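PDB 6F3H: exoribonuclease II, mitochondrial from Candida glabrata, which degrades RNA from the 3' end as the exoribonuclease component of the mitochondrial RNA degradosome, where it is tightly coupled to a helicase. Local coordinates for residues A[419-424]-A[506-511]; A[453-458]-A[705-710]; A[512-517]-A[714-719]. The protein carries 1 engineered substitution. All coordinates share one frame; numbering follows the deposited sequence.

From the N terminus, strand 421-429 comes first, and residues 419-424 at its start take part in interaction 1, which closes a loop of 81 residues when the chain reaches 506-511. Within that loop lies helix 449-456, whose last turn and the residues just after it (453-458) begin interaction 2; this contact closes only at 705-710, so interactions 1 and 2 cross. Directly after 511 the same strand, 505-519, supplies 512-517 to interaction 3, completed by 714-719 at the end of helix 703-716. Interactions 1 and 3 therefore stand in series, while 2 and 3 cross and share that helix. Together they join the sheet of the RNB domain to its late helix, and that helix to an earlier one.

Interaction 1 (A[419-424]-A[506-511]); sequences GVRSRI and HVDYDT
In the mixed sheet of the RNB domain, Arg421 on strand 421-429 reaches toward Asp508 and Thr511, at the corner that breaks strand 505-519, although strand 488-499 runs between them. The approach is loose. Arg421 NH1 stands 4.3 Å from Asp508 OD2, opposite charges too far apart for a salt bridge, and 4.4 Å from Thr511 OG1. Both oxygens lie at the edge of the guanidinium, near its plane. Arginine suits the place because its length spans a whole strand: CG is anti to the backbone N (chi1 173°), the chain stays extended to CD, and a bend at chi3 (-60°) sets the head group. The firm partner of NH1 is Glu496 on the intervening strand, which also pairs with Arg423. Thr511 is brought beside Asp508 by a corner in the chain at 509-511, where Thr511 N bonds to Asp508 O at 2.8 Å. At the corner itself, Tyr509 packs on helix 603-625. The arrangement is one of cross-strand ion pairs between neighbouring antiparallel strands, Arg421 and Arg423 with Glu496, on an accessible face of the mixed RNB sheet, with Asp508 probably adding at most a longer-range charge.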
# COMPACT_ATOMS: atom_id res chain seq x y z
N GLY A 419 30.12 -29.45 12.74
CA GLY A 419 29.49 -28.85 13.91
C GLY A 419 29.54 -27.34 13.89
O GLY A 419 28.64 -26.67 14.42
N VAL A 420 30.59 -26.79 13.29
CA VAL A 420 30.80 -25.35 13.25
C VAL A 420 30.05 -24.68 12.08
O VAL A 420 29.66 -23.51 12.17
CB VAL A 420 32.30 -25.09 13.17
CG1 VAL A 420 32.88 -25.89 12.03
CG2 VAL A 420 32.59 -23.59 13.01
N ARG A 421 29.88 -25.39 10.96
CA ARG A 421 29.46 -24.79 9.70
C ARG A 421 28.26 -25.50 9.07
O ARG A 421 28.21 -26.73 9.01
CB ARG A 421 30.63 -24.80 8.75
CG ARG A 421 30.30 -24.38 7.40
CD ARG A 421 31.57 -24.29 6.62
NE ARG A 421 32.50 -23.32 7.22
CZ ARG A 421 32.83 -22.14 6.71
NH1 ARG A 421 32.28 -21.70 5.58
NH2 ARG A 421 33.71 -21.36 7.34
N SER A 422 27.30 -24.70 8.57
CA SER A 422 26.13 -25.20 7.86
C SER A 422 26.01 -24.47 6.53
O SER A 422 26.35 -23.28 6.42
CB SER A 422 24.84 -24.99 8.65
OG SER A 422 25.03 -25.14 10.05
N ARG A 423 25.51 -25.16 5.52
CA ARG A 423 25.26 -24.52 4.24
C ARG A 423 23.76 -24.43 4.01
O ARG A 423 23.02 -25.39 4.27
CB ARG A 423 25.88 -25.26 3.06
CG ARG A 423 25.45 -24.64 1.74
CD ARG A 423 26.06 -25.30 0.53
NE ARG A 423 27.48 -25.57 0.70
CZ ARG A 423 28.03 -26.76 0.50
NH1 ARG A 423 27.28 -27.78 0.11
NH2 ARG A 423 29.33 -26.93 0.68
N ILE A 424 23.33 -23.27 3.54
CA ILE A 424 21.92 -22.94 3.41
C ILE A 424 21.56 -22.65 1.97
O ILE A 424 22.30 -21.97 1.26
CB ILE A 424 21.57 -21.76 4.30
CG1 ILE A 424 22.24 -21.99 5.64
CG2 ILE A 424 20.09 -21.64 4.36
CD1 ILE A 424 21.65 -23.16 6.41
N HIS A 506 28.43 -16.22 12.18
CA HIS A 506 29.03 -15.44 11.11
C HIS A 506 28.64 -16.00 9.75
O HIS A 506 28.55 -17.21 9.55
CB HIS A 506 30.55 -15.40 11.22
CG HIS A 506 31.22 -14.70 10.08
ND1 HIS A 506 31.61 -13.38 10.14
CD2 HIS A 506 31.54 -15.13 8.84
CE1 HIS A 506 32.15 -13.03 8.98
NE2 HIS A 506 32.12 -14.07 8.17
N VAL A 507 28.46 -15.08 8.82
CA VAL A 507 28.00 -15.38 7.48
C VAL A 507 29.15 -15.18 6.50
O VAL A 507 29.70 -14.07 6.39
CB VAL A 507 26.80 -14.48 7.14
CG1 VAL A 507 27.13 -13.02 7.52
CG2 VAL A 507 26.44 -14.60 5.67
N ASP A 508 29.48 -16.22 5.76
CA ASP A 508 30.58 -16.09 4.81
C ASP A 508 30.01 -15.60 3.49
O ASP A 508 29.46 -16.39 2.72
CB ASP A 508 31.33 -17.41 4.64
CG ASP A 508 32.64 -17.22 3.89
OD1 ASP A 508 33.22 -16.11 3.96
OD2 ASP A 508 33.11 -18.18 3.23
N TYR A 509 30.14 -14.29 3.23
CA TYR A 509 29.58 -13.75 2.00
C TYR A 509 30.31 -14.31 0.78
O TYR A 509 29.75 -14.34 -0.32
CB TYR A 509 29.63 -12.22 1.98
CG TYR A 509 29.09 -11.62 0.69
CD1 TYR A 509 27.75 -11.72 0.36
CD2 TYR A 509 29.94 -11.00 -0.23
CE1 TYR A 509 27.26 -11.20 -0.84
CE2 TYR A 509 29.45 -10.47 -1.42
CZ TYR A 509 28.11 -10.58 -1.72
OH TYR A 509 27.64 -10.06 -2.91
N ASP A 510 31.55 -14.75 0.96
CA ASP A 510 32.25 -15.39 -0.13
C ASP A 510 31.60 -16.73 -0.49
O ASP A 510 31.73 -17.18 -1.63
CB ASP A 510 33.72 -15.51 0.26
CG ASP A 510 34.62 -15.87 -0.90
OD1 ASP A 510 34.32 -16.83 -1.63
OD2 ASP A 510 35.66 -15.19 -1.07
N THR A 511 30.88 -17.36 0.45
CA THR A 511 30.06 -18.53 0.11
C THR A 511 28.90 -18.19 -0.81
O THR A 511 28.42 -19.05 -1.56
CB THR A 511 29.45 -19.18 1.34
OG1 THR A 511 30.41 -19.25 2.40
CG2 THR A 511 29.00 -20.56 0.99

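Interaction 2 (A[453-458]-A[705-710]); sequences VSLKRA and DLINHL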
# COMPACT_ATOMS: atom_id res chain seq x y z
N VAL A 453 0.82 -6.77 -18.16
CA VAL A 453 -0.33 -6.77 -17.27
C VAL A 453 0.12 -7.05 -15.84
O VAL A 453 -0.31 -6.38 -14.89
CB VAL A 453 -1.35 -7.81 -17.73
CG1 VAL A 453 -2.49 -7.89 -16.75
CG2 VAL A 453 -1.81 -7.47 -19.11
N SER A 454 0.98 -8.04 -15.68
CA SER A 454 1.38 -8.43 -14.34
C SER A 454 2.03 -7.27 -13.63
O SER A 454 1.62 -6.89 -12.54
CB SER A 454 2.36 -9.60 -14.45
OG SER A 454 1.77 -10.64 -15.20
N LEU A 455 2.95 -6.61 -14.31
CA LEU A 455 3.62 -5.46 -13.72
C LEU A 455 2.65 -4.32 -13.47
O LEU A 455 2.87 -3.50 -12.58
CB LEU A 455 4.75 -5.02 -14.64
CG LEU A 455 5.78 -6.13 -14.85
CD1 LEU A 455 6.71 -5.76 -15.98
CD2 LEU A 455 6.57 -6.41 -13.56
N LYS A 456 1.59 -4.24 -14.26
CA LYS A 456 0.58 -3.24 -13.98
C LYS A 456 -0.11 -3.53 -12.66
O LYS A 456 -0.16 -2.67 -11.78
CB LYS A 456 -0.42 -3.18 -15.14
CG LYS A 456 -1.46 -2.08 -15.04
CD LYS A 456 -2.45 -2.21 -16.19
CE LYS A 456 -3.89 -2.40 -15.69
NZ LYS A 456 -4.13 -3.52 -14.71
N ARG A 457 -0.60 -4.76 -12.48
CA ARG A 457 -1.08 -5.16 -11.16
C ARG A 457 0.11 -5.32 -10.25
O ARG A 457 0.46 -6.44 -9.90
CB ARG A 457 -1.77 -6.51 -11.18
CG ARG A 457 -2.42 -6.93 -12.43
CD ARG A 457 -3.28 -8.08 -12.02
NE ARG A 457 -4.26 -8.48 -13.02
CZ ARG A 457 -5.12 -9.49 -12.83
NH1 ARG A 457 -5.08 -10.19 -11.70
NH2 ARG A 457 -6.01 -9.80 -13.76
N ALA A 458 0.73 -4.24 -9.83
CA ALA A 458 2.07 -4.35 -9.27
C ALA A 458 2.21 -5.32 -8.09
O ALA A 458 3.34 -5.54 -7.66
CB ALA A 458 2.52 -2.95 -8.84
N ASP A 705 10.10 -7.76 -6.52
CA ASP A 705 10.83 -9.01 -6.56
C ASP A 705 10.85 -9.54 -7.98
O ASP A 705 11.90 -9.92 -8.50
CB ASP A 705 10.23 -10.04 -5.61
CG ASP A 705 10.09 -9.51 -4.23
OD1 ASP A 705 9.69 -8.35 -4.11
OD2 ASP A 705 10.37 -10.23 -3.26
N LEU A 706 9.71 -9.51 -8.65
CA LEU A 706 9.62 -10.07 -9.99
C LEU A 706 10.59 -9.40 -10.94
O LEU A 706 11.14 -10.04 -11.83
CB LEU A 706 8.20 -9.95 -10.50
CG LEU A 706 8.06 -10.48 -11.91
CD1 LEU A 706 8.30 -11.98 -11.93
CD2 LEU A 706 6.69 -10.20 -12.46
N ILE A 707 10.81 -8.10 -10.78
CA ILE A 707 11.75 -7.39 -11.65
C ILE A 707 13.19 -7.71 -11.31
O ILE A 707 14.04 -7.88 -12.19
CB ILE A 707 11.48 -5.89 -11.58
CG1 ILE A 707 10.37 -5.55 -12.56
CG2 ILE A 707 12.74 -5.11 -11.81
CD1 ILE A 707 10.18 -4.09 -12.74
N ASN A 708 13.50 -7.78 -10.01
CA ASN A 708 14.82 -8.22 -9.57
C ASN A 708 15.18 -9.58 -10.16
O ASN A 708 16.35 -9.83 -10.46
CB ASN A 708 14.85 -8.25 -8.03
CG ASN A 708 14.71 -6.86 -7.40
OD1 ASN A 708 15.06 -5.86 -8.00
ND2 ASN A 708 14.18 -6.80 -6.18
N HIS A 709 14.19 -10.46 -10.38
CA HIS A 709 14.46 -11.77 -10.96
C HIS A 709 14.85 -11.69 -12.42
O HIS A 709 15.79 -12.38 -12.85
CB HIS A 709 13.26 -12.69 -10.81
CG HIS A 709 13.19 -13.38 -9.49
ND1 HIS A 709 13.73 -12.83 -8.35
CD2 HIS A 709 12.63 -14.56 -9.13
CE1 HIS A 709 13.51 -13.65 -7.33
NE2 HIS A 709 12.84 -14.70 -7.78
N LEU A 710 14.14 -10.88 -13.22
CA LEU A 710 14.50 -10.76 -14.62
C LEU A 710 15.88 -10.18 -14.78
O LEU A 710 16.61 -10.54 -15.71
CB LEU A 710 13.50 -9.88 -15.35
CG LEU A 710 12.06 -10.36 -15.29
CD1 LEU A 710 11.11 -9.15 -15.20
CD2 LEU A 710 11.69 -11.23 -16.48
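Leu455, near the C-terminal end of helix 449-456, packs against Leu706 and Ile707 on helix 703-716, a buried helix-to-helix contact within the RNB domain. One methyl group does the work on the first helix. Leu455 CD2 lies 3.9 Å from Leu706 CD2 and 4.0 Å from Ile707 CG1, and so rests against two consecutive residues of the other helix. The torsions explain how it gets there. Leu455 carries CG anti to its own carbonyl carbon (chi1 -60°), and chi2 (168°) sends CD1 on as the extended branch and leaves CD2 as the side branch; it is this CD2 that meets the other helix. Leu706 takes the other common course: its CG is anti to the backbone N (chi1 178°), its CB already points toward the opposing segment, and the CD2 that touches is its extended branch. Ile707 contributes the methylene CG1 rather than its branch methyl. Against both partners the Leu455 side chain crosses at about a right angle, the CA atoms of Leu455 and Leu706 being 8.4 Å apart. Branched aliphatic residues suit this interface, since it is buried and the touching atoms are all carbon. Helix 725-761 adds a third wall, with Tyr731 touching Leu455 and Phe735 touching Ile707. Polar neighbours are satisfied outside the contact: Ser454 OG bonds to Val450 O and Tyr376 OH. After Lys456 the chain leaves the helix through an inverse gamma turn centred on Arg457, marked by a weak bond of 2.7 Å from Ala458 N to Lys456 O.

Interaction 3 (A[512-517]-A[714-719]); sequences FQVRLG and RFLKKL
No ring or other flat group lies between Val514, Leu516 and Leu716, which meet through methyl groups alone; the flat groups border the contact instead. Phe512 turns to Phe493 and Leu618, and Phe715 to Asn626, so that neither ring enters the contact. On the strand side, Val514 also touches the side chains of Phe493, from strand 488-499, and Phe622, from helix 603-625. Arg515 points its CB away from the helix, and its guanidinium makes a cation-pi contact with Tyr390. At the contact itself, a single methyl of Leu716 meets both strand residues. Leu716 CD1 is 3.9 Å from Val514 CG1, the two side chains being set at about a right angle. The same CD1 lies 4.1 Å from Leu516 CD2, here with the side chains crossing at a slant. Valine and leucine, two places apart on a beta strand, present their side chains on the same face, and each points its CB toward the helix end. Val514 places CG1 anti to its backbone N (chi1 -172°), which makes that methyl the one touching Leu716. In Leu716 the extended branch, CD1, does the touching, whereas Leu516 meets it with the side branch CD2 and sends its extended CD1 toward Lys717. This is the packing of a helix terminus against a face of the RNB-domain sheet. Helix 703-716 closes with a Schellman motif, in which Lys718, at positive phi (45°), is the C-prime residue. Its two bonds run from Leu719 N to Arg714 O at 2.7 Å and from Lys718 N to Phe715 O at 2.7 Å. Lys717, exposed to solvent, makes a loose approach with one carbon, CE, 4.5 Å from Leu516 CD1.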
# COMPACT_ATOMS: atom_id res chain seq x y z
N PHE A 512 28.42 -16.96 -0.72
CA PHE A 512 27.15 -16.61 -1.31
C PHE A 512 27.15 -16.88 -2.80
O PHE A 512 28.06 -16.48 -3.52
CB PHE A 512 26.83 -15.14 -1.06
CG PHE A 512 25.55 -14.68 -1.71
CD1 PHE A 512 24.32 -14.88 -1.08
CD2 PHE A 512 25.56 -14.07 -2.95
CE1 PHE A 512 23.13 -14.46 -1.69
CE2 PHE A 512 24.38 -13.65 -3.55
CZ PHE A 512 23.16 -13.85 -2.92
N GLN A 513 26.08 -17.50 -3.26
CA GLN A 513 26.04 -17.92 -4.64
C GLN A 513 24.60 -17.87 -5.13
O GLN A 513 23.67 -18.15 -4.37
CB GLN A 513 26.60 -19.32 -4.76
CG GLN A 513 26.97 -19.73 -6.13
CD GLN A 513 27.06 -21.22 -6.21
OE1 GLN A 513 26.98 -21.78 -7.29
NE2 GLN A 513 27.18 -21.87 -5.06
N VAL A 514 24.41 -17.49 -6.39
CA VAL A 514 23.08 -17.47 -6.99
C VAL A 514 23.12 -18.40 -8.18
O VAL A 514 24.02 -18.31 -9.01
CB VAL A 514 22.67 -16.04 -7.41
CG1 VAL A 514 21.20 -16.00 -7.86
CG2 VAL A 514 22.91 -15.02 -6.32
N ARG A 515 22.14 -19.32 -8.26
CA ARG A 515 22.06 -20.30 -9.33
C ARG A 515 20.62 -20.57 -9.71
O ARG A 515 19.72 -20.50 -8.86
CB ARG A 515 22.62 -21.67 -8.96
CG ARG A 515 24.08 -21.77 -8.86
CD ARG A 515 24.43 -23.15 -8.33
NE ARG A 515 24.68 -23.11 -6.90
CZ ARG A 515 24.71 -24.17 -6.11
NH1 ARG A 515 24.51 -25.38 -6.60
NH2 ARG A 515 24.94 -24.01 -4.82
N LEU A 516 20.41 -20.92 -10.97
CA LEU A 516 19.13 -21.43 -11.43
C LEU A 516 19.10 -22.91 -11.12
O LEU A 516 19.94 -23.65 -11.62
CB LEU A 516 18.94 -21.21 -12.93
CG LEU A 516 19.01 -19.79 -13.54
CD1 LEU A 516 18.69 -19.83 -15.03
CD2 LEU A 516 18.12 -18.76 -12.82
N GLY A 517 18.16 -23.34 -10.29
CA GLY A 517 18.21 -24.72 -9.83
C GLY A 517 17.03 -25.62 -10.18
O GLY A 517 16.18 -25.24 -10.99
N ARG A 714 18.99 -12.31 -16.73
CA ARG A 714 19.87 -11.72 -17.72
C ARG A 714 21.32 -11.84 -17.29
O ARG A 714 22.17 -12.30 -18.05
CB ARG A 714 19.51 -10.26 -17.94
CG ARG A 714 18.18 -10.09 -18.59
CD ARG A 714 18.19 -10.91 -19.86
NE ARG A 714 17.12 -10.50 -20.75
CZ ARG A 714 17.17 -9.42 -21.51
NH1 ARG A 714 16.16 -9.10 -22.30
NH2 ARG A 714 18.24 -8.64 -21.46
N PHE A 715 21.58 -11.51 -16.04
CA PHE A 715 22.94 -11.44 -15.55
C PHE A 715 23.59 -12.80 -15.50
O PHE A 715 24.73 -12.99 -15.94
CB PHE A 715 22.94 -10.82 -14.18
CG PHE A 715 24.26 -10.77 -13.56
CD1 PHE A 715 25.21 -9.87 -14.00
CD2 PHE A 715 24.57 -11.62 -12.52
CE1 PHE A 715 26.45 -9.81 -13.41
CE2 PHE A 715 25.79 -11.56 -11.92
CZ PHE A 715 26.74 -10.65 -12.36
N LEU A 716 22.90 -13.76 -14.90
CA LEU A 716 23.48 -15.07 -14.74
C LEU A 716 23.79 -15.71 -16.09
O LEU A 716 24.79 -16.43 -16.21
CB LEU A 716 22.53 -15.94 -13.93
CG LEU A 716 22.20 -15.37 -12.55
CD1 LEU A 716 21.32 -16.35 -11.77
CD2 LEU A 716 23.44 -14.96 -11.74
N LYS A 717 22.97 -15.46 -17.12
CA LYS A 717 23.30 -15.90 -18.47
C LYS A 717 24.09 -14.84 -19.23
O LYS A 717 24.13 -14.88 -20.46
CB LYS A 717 22.05 -16.32 -19.25
CG LYS A 717 21.29 -17.52 -18.65
CD LYS A 717 21.00 -18.61 -19.71
CE LYS A 717 20.58 -19.94 -19.07
NZ LYS A 717 19.72 -20.81 -19.94
N LYS A 718 24.75 -13.93 -18.50
CA LYS A 718 25.64 -12.90 -19.05
C LYS A 718 25.03 -12.22 -20.27
O LYS A 718 25.75 -11.82 -21.19
CB LYS A 718 27.00 -13.49 -19.37
CG LYS A 718 27.71 -14.04 -18.17
CD LYS A 718 28.61 -12.96 -17.60
CE LYS A 718 29.81 -13.56 -16.89
NZ LYS A 718 31.13 -13.09 -17.46
N LEU A 719 23.74 -12.00 -20.24
CA LEU A 719 23.07 -11.30 -21.31
C LEU A 719 23.07 -9.82 -21.03
O LEU A 719 23.46 -9.38 -19.94
CB LEU A 719 21.66 -11.83 -21.47
CG LEU A 719 21.70 -13.29 -21.86
CD1 LEU A 719 20.33 -13.87 -22.10
CD2 LEU A 719 22.52 -13.39 -23.11